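Local coordinates for tetratricopeptide TPR_2 repeat protein (Thermobaculum terrenum, PDB 5DJS) that belongs to the glycosyltransferase family 41 group, joining tetratricopeptide repeats to a GT-B fold, and holds uridine-5'-diphosphate in a pocket, at residues A[414-426]-A[439-451]. The protein carries 1 engineered substitution. Residues are numbered along the deposited sequence; the frame is centred on the assembly and turned at random.
With UDP (uridine-5'-diphosphate), chain E.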
ATOM      1  N   LEU A 414      -5.098 -12.919  12.162  1.00 41.93           N
ATOM      2  CA  LEU A 414      -3.671 -12.807  12.483  1.00 41.93           C
ATOM      3  C   LEU A 414      -3.029 -11.786  11.563  1.00 38.68           C
ATOM      4  O   LEU A 414      -3.227 -11.838  10.349  1.00 36.02           O
ATOM      5  CB  LEU A 414      -2.979 -14.162  12.321  1.00 43.01           C
ATOM      6  CG  LEU A 414      -3.513 -15.295  13.197  1.00 44.16           C
ATOM      7  CD1 LEU A 414      -2.866 -16.617  12.816  1.00 45.04           C
ATOM      8  CD2 LEU A 414      -3.285 -15.003  14.669  1.00 45.34           C
ATOM      9  N   ASP A 415      -2.269 -10.864  12.143  1.00 37.83           N
ATOM     10  CA  ASP A 415      -1.606  -9.793  11.384  1.00 40.36           C
ATOM     11  C   ASP A 415      -0.176 -10.187  11.061  1.00 38.51           C
ATOM     12  O   ASP A 415       0.439 -10.959  11.794  1.00 38.68           O
ATOM     13  CB  ASP A 415      -1.614  -8.506  12.205  1.00 41.35           C
ATOM     14  CG  ASP A 415      -0.945  -7.335  11.503  1.00 43.04           C
ATOM     15  OD1 ASP A 415      -1.203  -7.143  10.296  1.00 44.41           O
ATOM     16  OD2 ASP A 415      -0.157  -6.609  12.168  1.00 42.95           O
ATOM     17  N   THR A 416       0.345  -9.647   9.963  1.00 37.45           N
ATOM     18  CA  THR A 416       1.695  -9.975   9.497  1.00 36.83           C
ATOM     19  C   THR A 416       2.795  -9.155  10.178  1.00 38.50           C
ATOM     20  O   THR A 416       2.548  -8.100  10.768  1.00 38.67           O
ATOM     21  CB  THR A 416       1.808  -9.794   7.978  1.00 35.37           C
ATOM     22  OG1 THR A 416       1.296  -8.509   7.613  1.00 35.97           O
ATOM     23  CG2 THR A 416       1.006 -10.863   7.252  1.00 34.68           C
ATOM     24  N   LEU A 417       4.007  -9.690  10.103  1.00 40.23           N
ATOM     25  CA  LEU A 417       5.219  -8.998  10.511  1.00 42.53           C
ATOM     26  C   LEU A 417       6.339  -9.341   9.499  1.00 43.58           C
ATOM     27  O   LEU A 417       6.249 -10.367   8.816  1.00 39.45           O
ATOM     28  CB  LEU A 417       5.628  -9.416  11.928  1.00 43.27           C
ATOM     29  CG  LEU A 417       5.742 -10.925  12.209  1.00 45.19           C
ATOM     30  CD1 LEU A 417       7.092 -11.327  12.794  1.00 43.95           C
ATOM     31  CD2 LEU A 417       4.620 -11.378  13.125  1.00 48.07           C
ATOM     32  N   PRO A 418       7.374  -8.502   9.366  1.00 44.65           N
ATOM     33  CA  PRO A 418       7.513  -7.193  10.029  1.00 44.29           C
ATOM     34  C   PRO A 418       6.682  -6.048   9.422  1.00 43.08           C
ATOM     35  O   PRO A 418       6.652  -4.950  10.005  1.00 42.59           O
ATOM     36  CB  PRO A 418       9.009  -6.888   9.864  1.00 45.82           C
ATOM     37  CG  PRO A 418       9.381  -7.587   8.606  1.00 47.13           C
ATOM     38  CD  PRO A 418       8.581  -8.859   8.602  1.00 46.26           C
ATOM     39  N   TYR A 419       6.054  -6.286   8.265  1.00 39.83           N
ATOM     40  CA  TYR A 419       5.187  -5.307   7.622  1.00 39.80           C
ATOM     41  C   TYR A 419       3.747  -5.605   8.103  1.00 40.49           C
ATOM     42  O   TYR A 419       3.084  -6.554   7.641  1.00 37.44           O
ATOM     43  CB  TYR A 419       5.334  -5.409   6.096  1.00 39.52           C
ATOM     44  CG  TYR A 419       4.743  -4.292   5.231  1.00 41.05           C
ATOM     45  CD1 TYR A 419       3.415  -3.865   5.375  1.00 43.64           C
ATOM     46  CD2 TYR A 419       5.489  -3.721   4.194  1.00 42.07           C
ATOM     47  CE1 TYR A 419       2.867  -2.880   4.548  1.00 43.51           C
ATOM     48  CE2 TYR A 419       4.945  -2.738   3.364  1.00 42.92           C
ATOM     49  CZ  TYR A 419       3.629  -2.320   3.547  1.00 43.34           C
ATOM     50  OH  TYR A 419       3.064  -1.349   2.752  1.00 41.52           O
ATOM     51  N   SER A 420       3.269  -4.768   9.023  1.00 39.66           N
ATOM     52  CA  SER A 420       1.927  -4.912   9.569  1.00 40.48           C
ATOM     53  C   SER A 420       0.887  -4.465   8.569  1.00 41.99           C
ATOM     54  O   SER A 420       1.075  -3.466   7.864  1.00 44.17           O
ATOM     55  CB  SER A 420       1.741  -4.093  10.842  1.00 40.51           C
ATOM     56  OG  SER A 420       0.369  -4.080  11.198  1.00 38.10           O
ATOM     57  N   GLY A 421      -0.220  -5.199   8.535  1.00 41.06           N
ATOM     58  CA  GLY A 421      -1.344  -4.842   7.700  1.00 42.82           C
ATOM     59  C   GLY A 421      -2.039  -3.608   8.243  1.00 44.13           C
ATOM     60  O   GLY A 421      -1.667  -3.088   9.290  1.00 46.86           O
ATOM     61  N   CYS A 422      -3.038  -3.126   7.521  1.00 43.48           N
ATOM     62  CA  CYS A 422      -3.731  -1.917   7.920  1.00 46.70           C
ATOM     63  C   CYS A 422      -5.195  -2.022   7.575  1.00 45.86           C
ATOM     64  O   CYS A 422      -6.027  -2.152   8.466  1.00 46.22           O
ATOM     65  CB  CYS A 422      -3.103  -0.691   7.255  1.00 49.24           C
ATOM     66  SG  CYS A 422      -3.961   0.853   7.610  1.00 53.39           S
ATOM     67  N   THR A 423      -5.509  -2.012   6.287  1.00 44.32           N
ATOM     68  CA  THR A 423      -6.908  -1.986   5.894  1.00 44.60           C
ATOM     69  C   THR A 423      -7.546  -3.371   6.080  1.00 47.89           C
ATOM     70  O   THR A 423      -8.738  -3.438   6.385  1.00 53.44           O
ATOM     71  CB  THR A 423      -7.202  -1.304   4.515  1.00 43.80           C
ATOM     72  OG1 THR A 423      -8.009  -2.154   3.701  1.00 40.31           O
ATOM     73  CG2 THR A 423      -5.950  -0.891   3.738  1.00 43.24           C
ATOM     74  N   THR A 424      -6.773  -4.458   5.966  1.00 47.56           N
ATOM     75  CA  THR A 424      -7.323  -5.800   6.245  1.00 46.34           C
ATOM     76  C   THR A 424      -7.655  -5.927   7.729  1.00 43.89           C
ATOM     77  O   THR A 424      -8.669  -6.516   8.099  1.00 42.52           O
ATOM     78  CB  THR A 424      -6.397  -6.977   5.836  1.00 47.09           C
ATOM     79  OG1 THR A 424      -5.216  -6.973   6.638  1.00 49.19           O
ATOM     80  CG2 THR A 424      -6.022  -6.925   4.365  1.00 47.46           C
ATOM     81  N   SER A 425      -6.802  -5.365   8.578  1.00 42.61           N
ATOM     82  CA  SER A 425      -7.062  -5.370  10.025  1.00 41.85           C
ATOM     83  C   SER A 425      -8.318  -4.586  10.378  1.00 41.98           C
ATOM     84  O   SER A 425      -9.143  -5.055  11.168  1.00 39.51           O
ATOM     85  CB  SER A 425      -5.870  -4.810  10.789  1.00 38.18           C
ATOM     86  OG  SER A 425      -4.710  -5.469  10.352  1.00 36.02           O
ATOM     87  N   LEU A 426      -8.458  -3.402   9.780  1.00 42.29           N
ATOM     88  CA  LEU A 426      -9.643  -2.583   9.982  1.00 44.09           C
ATOM     89  C   LEU A 426     -10.889  -3.304   9.455  1.00 47.19           C
ATOM     90  O   LEU A 426     -11.934  -3.296  10.107  1.00 48.39           O
ATOM     91  CB  LEU A 426      -9.476  -1.222   9.313  1.00 44.67           C
ATOM     92  CG  LEU A 426     -10.662  -0.266   9.400  1.00 47.18           C
ATOM     93  CD1 LEU A 426     -10.925   0.171  10.830  1.00 47.88           C
ATOM     94  CD2 LEU A 426     -10.397   0.940   8.521  1.00 49.08           C
ATOM     95  N   GLU A 439       3.599  -5.467  17.861  1.00 48.45           N
ATOM     96  CA  GLU A 439       3.966  -4.058  17.813  1.00 48.96           C
ATOM     97  C   GLU A 439       5.466  -4.020  17.539  1.00 49.38           C
ATOM     98  O   GLU A 439       6.270  -4.306  18.432  1.00 50.33           O
ATOM     99  CB  GLU A 439       3.606  -3.363  19.138  1.00 48.82           C
ATOM    100  CG  GLU A 439       3.808  -1.860  19.152  1.00 49.57           C
ATOM    101  CD  GLU A 439       3.359  -1.211  20.453  1.00 51.36           C
ATOM    102  OE1 GLU A 439       2.346  -0.478  20.412  1.00 52.60           O
ATOM    103  OE2 GLU A 439       4.011  -1.432  21.505  1.00 49.52           O
ATOM    104  N   GLY A 440       5.834  -3.720  16.291  1.00 49.92           N
ATOM    105  CA  GLY A 440       7.236  -3.530  15.898  1.00 51.29           C
ATOM    106  C   GLY A 440       7.781  -2.188  16.374  1.00 51.78           C
ATOM    107  O   GLY A 440       7.018  -1.275  16.668  1.00 49.13           O
ATOM    108  N   ALA A 441       9.102  -2.072  16.462  1.00 54.78           N
ATOM    109  CA  ALA A 441       9.755  -0.839  16.931  1.00 59.77           C
ATOM    110  C   ALA A 441      10.061   0.014  15.712  1.00 59.18           C
ATOM    111  O   ALA A 441      11.213   0.326  15.422  1.00 74.23           O
ATOM    112  CB  ALA A 441      11.028  -1.178  17.700  1.00 61.17           C
ATOM    113  N   ASP A 442       9.009   0.393  14.999  1.00 52.46           N
ATOM    114  CA  ASP A 442       9.096   0.647  13.565  1.00 49.31           C
ATOM    115  C   ASP A 442       7.714   1.008  13.031  1.00 44.00           C
ATOM    116  O   ASP A 442       6.752   0.283  13.255  1.00 44.11           O
ATOM    117  CB  ASP A 442       9.585  -0.642  12.877  1.00 53.43           C
ATOM    118  CG  ASP A 442       9.646  -0.536  11.383  1.00 57.33           C
ATOM    119  OD1 ASP A 442       9.983   0.547  10.846  1.00 65.33           O
ATOM    120  OD2 ASP A 442       9.374  -1.568  10.747  1.00 56.25           O
ATOM    121  N   MET A 443       7.610   2.106  12.308  1.00 39.59           N
ATOM    122  CA  MET A 443       6.315   2.545  11.795  1.00 40.31           C
ATOM    123  C   MET A 443       5.649   1.496  10.889  1.00 37.47           C
ATOM    124  O   MET A 443       4.451   1.242  11.018  1.00 35.07           O
ATOM    125  CB  MET A 443       6.463   3.888  11.062  1.00 43.81           C
ATOM    126  CG  MET A 443       5.202   4.395  10.390  1.00 47.05           C
ATOM    127  SD  MET A 443       5.323   6.086   9.793  1.00 56.93           S
ATOM    128  CE  MET A 443       3.943   6.074   8.657  1.00 54.05           C
ATOM    129  N   ALA A 444       6.426   0.880   9.997  1.00 36.37           N
ATOM    130  CA  ALA A 444       5.889  -0.116   9.047  1.00 35.69           C
ATOM    131  C   ALA A 444       5.280  -1.346   9.732  1.00 35.55           C
ATOM    132  O   ALA A 444       4.378  -1.975   9.163  1.00 35.39           O
ATOM    133  CB  ALA A 444       6.959  -0.550   8.054  1.00 34.70           C
ATOM    134  N   GLY A 445       5.766  -1.671  10.936  1.00 35.65           N
ATOM    135  CA  GLY A 445       5.197  -2.739  11.776  1.00 37.26           C
ATOM    136  C   GLY A 445       4.267  -2.283  12.897  1.00 39.56           C
ATOM    137  O   GLY A 445       4.226  -2.927  13.950  1.00 39.10           O
ATOM    138  N   ARG A 446       3.528  -1.180  12.684  1.00 40.98           N
ATOM    139  CA  ARG A 446       2.658  -0.584  13.723  1.00 39.27           C
ATOM    140  C   ARG A 446       1.292  -0.074  13.253  1.00 39.83           C
ATOM    141  O   ARG A 446       0.568   0.538  14.041  1.00 41.40           O
ATOM    142  CB  ARG A 446       3.401   0.567  14.410  1.00 39.05           C
ATOM    143  CG  ARG A 446       4.477   0.123  15.380  1.00 38.64           C
ATOM    144  CD  ARG A 446       5.319   1.302  15.817  1.00 38.75           C
ATOM    145  NE  ARG A 446       4.838   1.870  17.065  1.00 41.86           N
ATOM    146  CZ  ARG A 446       5.331   1.610  18.277  1.00 45.53           C
ATOM    147  NH1 ARG A 446       6.352   0.771  18.458  1.00 48.37           N
ATOM    148  NH2 ARG A 446       4.799   2.210  19.336  1.00 47.47           N
ATOM    149  N   ALA A 447       0.915  -0.315  12.005  1.00 40.29           N
ATOM    150  CA  ALA A 447      -0.388   0.151  11.528  1.00 43.02           C
ATOM    151  C   ALA A 447      -1.532  -0.472  12.350  1.00 46.97           C
ATOM    152  O   ALA A 447      -2.504   0.210  12.685  1.00 45.04           O
ATOM    153  CB  ALA A 447      -0.568  -0.151  10.045  1.00 41.45           C
ATOM    154  N   THR A 448      -1.401  -1.756  12.680  1.00 49.11           N
ATOM    155  CA  THR A 448      -2.424  -2.465  13.451  1.00 51.90           C
ATOM    156  C   THR A 448      -2.256  -2.261  14.950  1.00 50.88           C
ATOM    157  O   THR A 448      -3.249  -2.074  15.657  1.00 49.10           O
ATOM    158  CB  THR A 448      -2.402  -3.973  13.170  1.00 52.60           C
ATOM    159  OG1 THR A 448      -1.062  -4.467  13.318  1.00 64.89           O
ATOM    160  CG2 THR A 448      -2.842  -4.248  11.823  1.00 48.61           C
ATOM    161  N   SER A 449      -1.015  -2.297  15.437  1.00 49.56           N
ATOM    162  CA  SER A 449      -0.770  -2.026  16.851  1.00 52.79           C
ATOM    163  C   SER A 449      -1.484  -0.715  17.243  1.00 53.64           C
ATOM    164  O   SER A 449      -2.194  -0.685  18.239  1.00 54.67           O
ATOM    165  CB  SER A 449       0.733  -1.989  17.189  1.00 51.92           C
ATOM    166  OG  SER A 449       1.318  -0.750  16.838  1.00 56.38           O
ATOM    167  N   SER A 450      -1.333   0.331  16.425  1.00 53.30           N
ATOM    168  CA  SER A 450      -1.968   1.629  16.670  1.00 53.20           C
ATOM    169  C   SER A 450      -3.493   1.524  16.652  1.00 51.26           C
ATOM    170  O   SER A 450      -4.156   1.883  17.628  1.00 49.01           O
ATOM    171  CB  SER A 450      -1.499   2.658  15.632  1.00 55.48           C
ATOM    172  OG  SER A 450      -2.115   3.922  15.832  1.00 57.10           O
ATOM    173  N   LEU A 451      -4.031   1.023  15.541  1.00 49.66           N
ATOM    174  CA  LEU A 451      -5.483   0.819  15.364  1.00 48.53           C
ATOM    175  C   LEU A 451      -6.098   0.180  16.606  1.00 49.86           C
ATOM    176  O   LEU A 451      -7.039   0.714  17.181  1.00 50.22           O
ATOM    177  CB  LEU A 451      -5.774  -0.076  14.140  1.00 47.26           C
ATOM    178  CG  LEU A 451      -7.135  -0.040  13.417  1.00 46.69           C
ATOM    179  CD1 LEU A 451      -7.491  -1.419  12.883  1.00 45.30           C
ATOM    180  CD2 LEU A 451      -8.294   0.477  14.254  1.00 48.55           C
TER
HETATM  181  N1  UDP E 601      -8.925  -7.095  -1.237  0.70 74.29           N
HETATM  182  C2  UDP E 601      -9.853  -7.700  -2.133  0.70 73.46           C
HETATM  183  N3  UDP E 601      -9.739  -9.006  -2.436  0.70 70.84           N
HETATM  184  C4  UDP E 601      -8.762  -9.758  -1.902  0.70 68.46           C
HETATM  185  C5  UDP E 601      -7.843  -9.207  -1.020  0.70 68.13           C
HETATM  186  C6  UDP E 601      -7.946  -7.859  -0.699  0.70 70.60           C
HETATM  187  O2  UDP E 601     -10.783  -7.040  -2.658  0.70 72.21           O
HETATM  188  O4  UDP E 601      -8.672 -10.961  -2.193  0.70 68.55           O
HETATM  189  C1' UDP E 601      -9.047  -5.661  -0.894  0.70 78.27           C
HETATM  190  C2' UDP E 601      -9.365  -5.524   0.583  0.70 78.01           C
HETATM  191  O2' UDP E 601     -10.402  -4.548   0.700  0.70 78.58           O
HETATM  192  C3' UDP E 601      -8.038  -5.129   1.223  0.70 77.98           C
HETATM  193  C4' UDP E 601      -7.228  -4.484   0.098  0.70 77.56           C
HETATM  194  O4' UDP E 601      -7.842  -4.912  -1.127  0.70 81.08           O
HETATM  195  O3' UDP E 601      -8.200  -4.240   2.319  0.70 79.41           O
HETATM  196  C5' UDP E 601      -5.744  -4.849   0.042  0.70 75.89           C
HETATM  197  O5' UDP E 601      -5.158  -5.041   1.329  0.70 76.13           O
HETATM  198  PA  UDP E 601      -3.702  -5.743   1.445  0.70 76.57           P
HETATM  199  O1A UDP E 601      -2.733  -4.870   0.684  0.70 73.82           O
HETATM  200  O2A UDP E 601      -3.878  -7.196   1.068  0.70 74.13           O
HETATM  201  O3A UDP E 601      -3.287  -5.735   3.011  0.70 70.71           O
HETATM  202  PB  UDP E 601      -3.231  -4.414   3.940  0.70 65.81           P
HETATM  203  O1B UDP E 601      -4.525  -3.688   3.722  0.70 66.80           O
HETATM  204  O2B UDP E 601      -3.154  -4.970   5.324  0.70 64.01           O
HETATM  205  O3B UDP E 601      -1.992  -3.676   3.494  0.70 69.44           O
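The carboxylate of Asp415 is the flat group of this contact: Thr448 OG1 comes down on OD2 from above its plane, 60° out of it, and donates a hydrogen bond of 2.6 Å, while at the edge the backbone N of Gly421 reaches the syn lone pair of OD1. The setting is the second Rossmann-like sheet of a GT-B fold, where the loops after the neighbouring parallel strands 412-414 and 435-438 pack together and lead into helices 423-430 and 447-454. Both oxygens of the buried Asp415 are thus engaged, one by each segment, which should limit rotation of the carboxylate. Thr448 OG1 stands between its own backbone N and carbonyl carbon (chi1 51°), placing it 2.6 Å from both Asp415 OD2 and Ser420 OG. Ser420 ties the loops together at two levels: its backbone N donates to Ala444 O at 3.0 Å, and its OG, anti to the backbone N, accepts from Thr448 N near the start of helix 447-454. Beside this polar centre, the Ala447 methyl lies against Cys422 CB at 3.8 Å and Leu451 CD1 reaches the Leu426 backbone. Gly445 lies against the carbonyl of Pro418, whose preceding peptide bond is cis. Gly421 and Cys422 touch both segment 439-451 and the uridine-5'-diphosphate pocket, which Thr423 and Thr424 also line. Helix 423-430 starts there, its first amide hydrogens turned to the beta-phosphate, an orientation in which the helix dipole would favour the negative charge; Thr424 OG1 is hydrogen-bonded to Asn337 OD1. The bond from Gly421 N to Asp415 OD1 anchors the loop one residue ahead of Cys422, whose N donates to O2B of uridine-5'-diphosphate at 2.9 Å with an N-H...O angle of 154°.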